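PDB 2I7R: conserved domain protein from Streptococcus pneumoniae, which is of unknown function but belongs to the glyoxalase/bleomycin resistance protein/dioxygenase superfamily and forms a two-chain assembly. Local coordinates for residues K29-A34 and A39-G44. Numbering follows the deposited sequence.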
ATOM      1  N   LYS A  29      -6.758 -16.677  -2.818  1.00 26.28           N
ATOM      2  CA  LYS A  29      -8.164 -16.337  -2.552  1.00 27.37           C
ATOM      3  C   LYS A  29      -8.693 -15.519  -3.692  1.00 27.07           C
ATOM      4  O   LYS A  29      -7.930 -14.780  -4.349  1.00 26.68           O
ATOM      5  CB  LYS A  29      -8.366 -15.604  -1.210  1.00 27.82           C
ATOM      6  CG  LYS A  29      -7.935 -14.173  -1.185  1.00 29.64           C
ATOM      7  CD  LYS A  29      -8.006 -13.628   0.236  1.00 32.19           C
ATOM      8  CE  LYS A  29      -9.429 -13.395   0.690  1.00 35.44           C
ATOM      9  NZ  LYS A  29      -9.451 -13.234   2.179  1.00 37.38           N
ATOM     10  N   LYS A  30      -9.993 -15.658  -3.939  1.00 26.31           N
ATOM     11  CA  LYS A  30     -10.633 -14.925  -5.015  1.00 26.14           C
ATOM     12  C   LYS A  30     -10.828 -13.480  -4.600  1.00 24.26           C
ATOM     13  O   LYS A  30     -10.891 -13.185  -3.421  1.00 23.08           O
ATOM     14  CB  LYS A  30     -11.999 -15.562  -5.383  1.00 27.38           C
ATOM     15  CG  LYS A  30     -11.921 -17.024  -5.808  1.00 30.07           C
ATOM     16  CD  LYS A  30     -11.309 -17.162  -7.169  1.00 34.90           C
ATOM     17  CE  LYS A  30     -11.350 -18.603  -7.644  1.00 37.08           C
ATOM     18  NZ  LYS A  30     -11.297 -18.606  -9.140  1.00 40.09           N
ATOM     19  N   ALA A  31     -10.921 -12.597  -5.589  1.00 24.00           N
ATOM     20  CA  ALA A  31     -11.402 -11.243  -5.391  1.00 24.35           C
ATOM     21  C   ALA A  31     -12.808 -11.296  -4.775  1.00 24.73           C
ATOM     22  O   ALA A  31     -13.630 -12.112  -5.192  1.00 24.71           O
ATOM     23  CB  ALA A  31     -11.467 -10.529  -6.732  1.00 23.88           C
ATOM     24  N   ASP A  32     -13.095 -10.419  -3.815  1.00 24.61           N
ATOM     25  CA  ASP A  32     -14.486 -10.254  -3.335  1.00 24.19           C
ATOM     26  C   ASP A  32     -15.400  -9.851  -4.466  1.00 23.75           C
ATOM     27  O   ASP A  32     -16.545 -10.237  -4.484  1.00 23.96           O
ATOM     28  CB  ASP A  32     -14.609  -9.162  -2.282  1.00 24.27           C
ATOM     29  CG  ASP A  32     -13.819  -9.438  -1.043  1.00 25.50           C
ATOM     30  OD1 ASP A  32     -13.437 -10.593  -0.778  1.00 23.33           O
ATOM     31  OD2 ASP A  32     -13.583  -8.451  -0.316  1.00 29.82           O
ATOM     32  N   TYR A  33     -14.894  -9.048  -5.391  1.00 23.46           N
ATOM     33  CA  TYR A  33     -15.669  -8.543  -6.506  1.00 23.80           C
ATOM     34  C   TYR A  33     -14.727  -8.001  -7.574  1.00 23.87           C
ATOM     35  O   TYR A  33     -13.717  -7.396  -7.245  1.00 23.83           O
ATOM     36  CB  TYR A  33     -16.618  -7.419  -6.032  1.00 24.00           C
ATOM     37  CG  TYR A  33     -17.225  -6.662  -7.165  1.00 23.05           C
ATOM     38  CD1 TYR A  33     -18.258  -7.210  -7.924  1.00 22.61           C
ATOM     39  CD2 TYR A  33     -16.737  -5.416  -7.514  1.00 24.18           C
ATOM     40  CE1 TYR A  33     -18.798  -6.516  -8.999  1.00 21.40           C
ATOM     41  CE2 TYR A  33     -17.267  -4.723  -8.570  1.00 25.05           C
ATOM     42  CZ  TYR A  33     -18.304  -5.286  -9.309  1.00 22.73           C
ATOM     43  OH  TYR A  33     -18.808  -4.568 -10.365  1.00 24.72           O
ATOM     44  N   ALA A  34     -15.070  -8.185  -8.840  1.00 24.21           N
ATOM     45  CA  ALA A  34     -14.198  -7.772  -9.942  1.00 25.27           C
ATOM     46  C   ALA A  34     -15.005  -7.382 -11.169  1.00 26.34           C
ATOM     47  O   ALA A  34     -16.030  -7.978 -11.422  1.00 26.56           O
ATOM     48  CB  ALA A  34     -13.239  -8.903 -10.296  1.00 25.35           C
ATOM     49  N   ALA A  39     -11.136  -4.475  -9.210  1.00 23.10           N
ATOM     50  CA  ALA A  39     -11.194  -5.715  -8.394  1.00 22.17           C
ATOM     51  C   ALA A  39     -10.908  -5.365  -6.938  1.00 22.27           C
ATOM     52  O   ALA A  39     -10.122  -4.452  -6.639  1.00 22.29           O
ATOM     53  CB  ALA A  39     -10.186  -6.775  -8.894  1.00 22.19           C
ATOM     54  N   GLN A  40     -11.557  -6.073  -6.027  1.00 21.87           N
ATOM     55  CA  GLN A  40     -11.407  -5.792  -4.619  1.00 21.76           C
ATOM     56  C   GLN A  40     -11.016  -7.059  -3.929  1.00 21.69           C
ATOM     57  O   GLN A  40     -11.718  -8.064  -4.051  1.00 23.07           O
ATOM     58  CB  GLN A  40     -12.735  -5.311  -4.008  1.00 21.56           C
ATOM     59  CG  GLN A  40     -12.808  -5.414  -2.462  1.00 20.60           C
ATOM     60  CD  GLN A  40     -14.230  -5.151  -1.944  1.00 22.39           C
ATOM     61  OE1 GLN A  40     -14.910  -4.237  -2.422  1.00 22.72           O
ATOM     62  NE2 GLN A  40     -14.680  -5.952  -0.978  1.00 19.94           N
ATOM     63  N   PHE A  41      -9.938  -6.996  -3.157  1.00 20.56           N
ATOM     64  CA  PHE A  41      -9.548  -8.085  -2.308  1.00 19.84           C
ATOM     65  C   PHE A  41      -9.656  -7.619  -0.878  1.00 20.63           C
ATOM     66  O   PHE A  41      -9.343  -6.475  -0.567  1.00 20.84           O
ATOM     67  CB  PHE A  41      -8.086  -8.491  -2.573  1.00 19.38           C
ATOM     68  CG  PHE A  41      -7.853  -9.130  -3.920  1.00 17.71           C
ATOM     69  CD1 PHE A  41      -7.809 -10.514  -4.044  1.00 17.64           C
ATOM     70  CD2 PHE A  41      -7.667  -8.353  -5.054  1.00 16.38           C
ATOM     71  CE1 PHE A  41      -7.579 -11.118  -5.277  1.00 16.49           C
ATOM     72  CE2 PHE A  41      -7.416  -8.966  -6.304  1.00 14.18           C
ATOM     73  CZ  PHE A  41      -7.378 -10.328  -6.406  1.00 13.64           C
ATOM     74  N   THR A  42     -10.101  -8.513  -0.006  1.00 21.40           N
ATOM     75  CA  THR A  42      -9.972  -8.311   1.434  1.00 22.48           C
ATOM     76  C   THR A  42      -8.842  -9.237   1.914  1.00 22.37           C
ATOM     77  O   THR A  42      -8.797 -10.426   1.569  1.00 22.80           O
ATOM     78  CB  THR A  42     -11.328  -8.561   2.135  1.00 22.97           C
ATOM     79  OG1 THR A  42     -12.304  -7.646   1.588  1.00 24.95           O
ATOM     80  CG2 THR A  42     -11.236  -8.353   3.654  1.00 24.04           C
ATOM     81  N   ILE A  43      -7.883  -8.669   2.631  1.00 22.10           N
ATOM     82  CA  ILE A  43      -6.789  -9.439   3.182  1.00 22.43           C
ATOM     83  C   ILE A  43      -6.687  -9.148   4.665  1.00 23.74           C
ATOM     84  O   ILE A  43      -5.932  -8.254   5.092  1.00 24.05           O
ATOM     85  CB  ILE A  43      -5.422  -9.152   2.505  1.00 21.99           C
ATOM     86  CG1 ILE A  43      -5.520  -9.135   0.958  1.00 20.76           C
ATOM     87  CG2 ILE A  43      -4.413 -10.183   2.986  1.00 22.52           C
ATOM     88  CD1 ILE A  43      -4.288  -8.530   0.218  1.00 21.28           C
ATOM     89  N   GLY A  44      -7.446  -9.915   5.443  1.00 24.72           N
ATOM     90  CA  GLY A  44      -7.551  -9.712   6.883  1.00 26.25           C
ATOM     91  C   GLY A  44      -8.312  -8.424   7.123  1.00 27.50           C
ATOM     92  O   GLY A  44      -9.462  -8.305   6.747  1.00 27.49           O
TER
HETATM   93  O   HOH W   1     -10.858 -11.137  -1.302  1.00 24.12           O
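Asp32 reaches Gln40 and Thr42 with one carboxylate oxygen. Its OD2 accepts a hydrogen bond from Gln40 NE2, 2.8 Å away, using the anti lone pair; carboxylate and amide planes stand 86° apart, yet OD2 lies close to the amide plane. Gln40 gets there with CG anti to its backbone N (chi1 162°) and an extended chain. Thr42 OG1, its side chain crossing that of Asp32 at about a right angle, also points its hydroxyl at OD2, but the modelled 2.4 Å is too short to be trusted in detail. A water donates to OD1 and to Lys30 O and accepts from Thr42 N, a water-mediated link between the two backbones. Lys29, bent at chi3 (-73°), donates a hydrogen bond from NZ to Thr42 O at 2.9 Å, approaching from outside the carbonyl plane. Toward helix 16-27, Ala31 CA sits over one face of the Phe41 ring, 4.1 Å from its centroid, in a CH-pi contact, while Lys29 O lies at the ring edge. A classic beta bulge sets Asp32 and Tyr33 against the single Gln40: Gln40 N binds Tyr33 O at 2.8 Å, whereas Asp32 N to Gln40 O is weak. Beyond it, Ala34 and Ala39 form a non-hydrogen-bonded antiparallel pair in the hairpin of strands 33-35 and 38-43, the former outermost in its four-stranded mixed sheet within the chain. Gln40 NE2 and the water would probably stabilise a negatively charged Asp32 and steady its carboxylate beside the bulge.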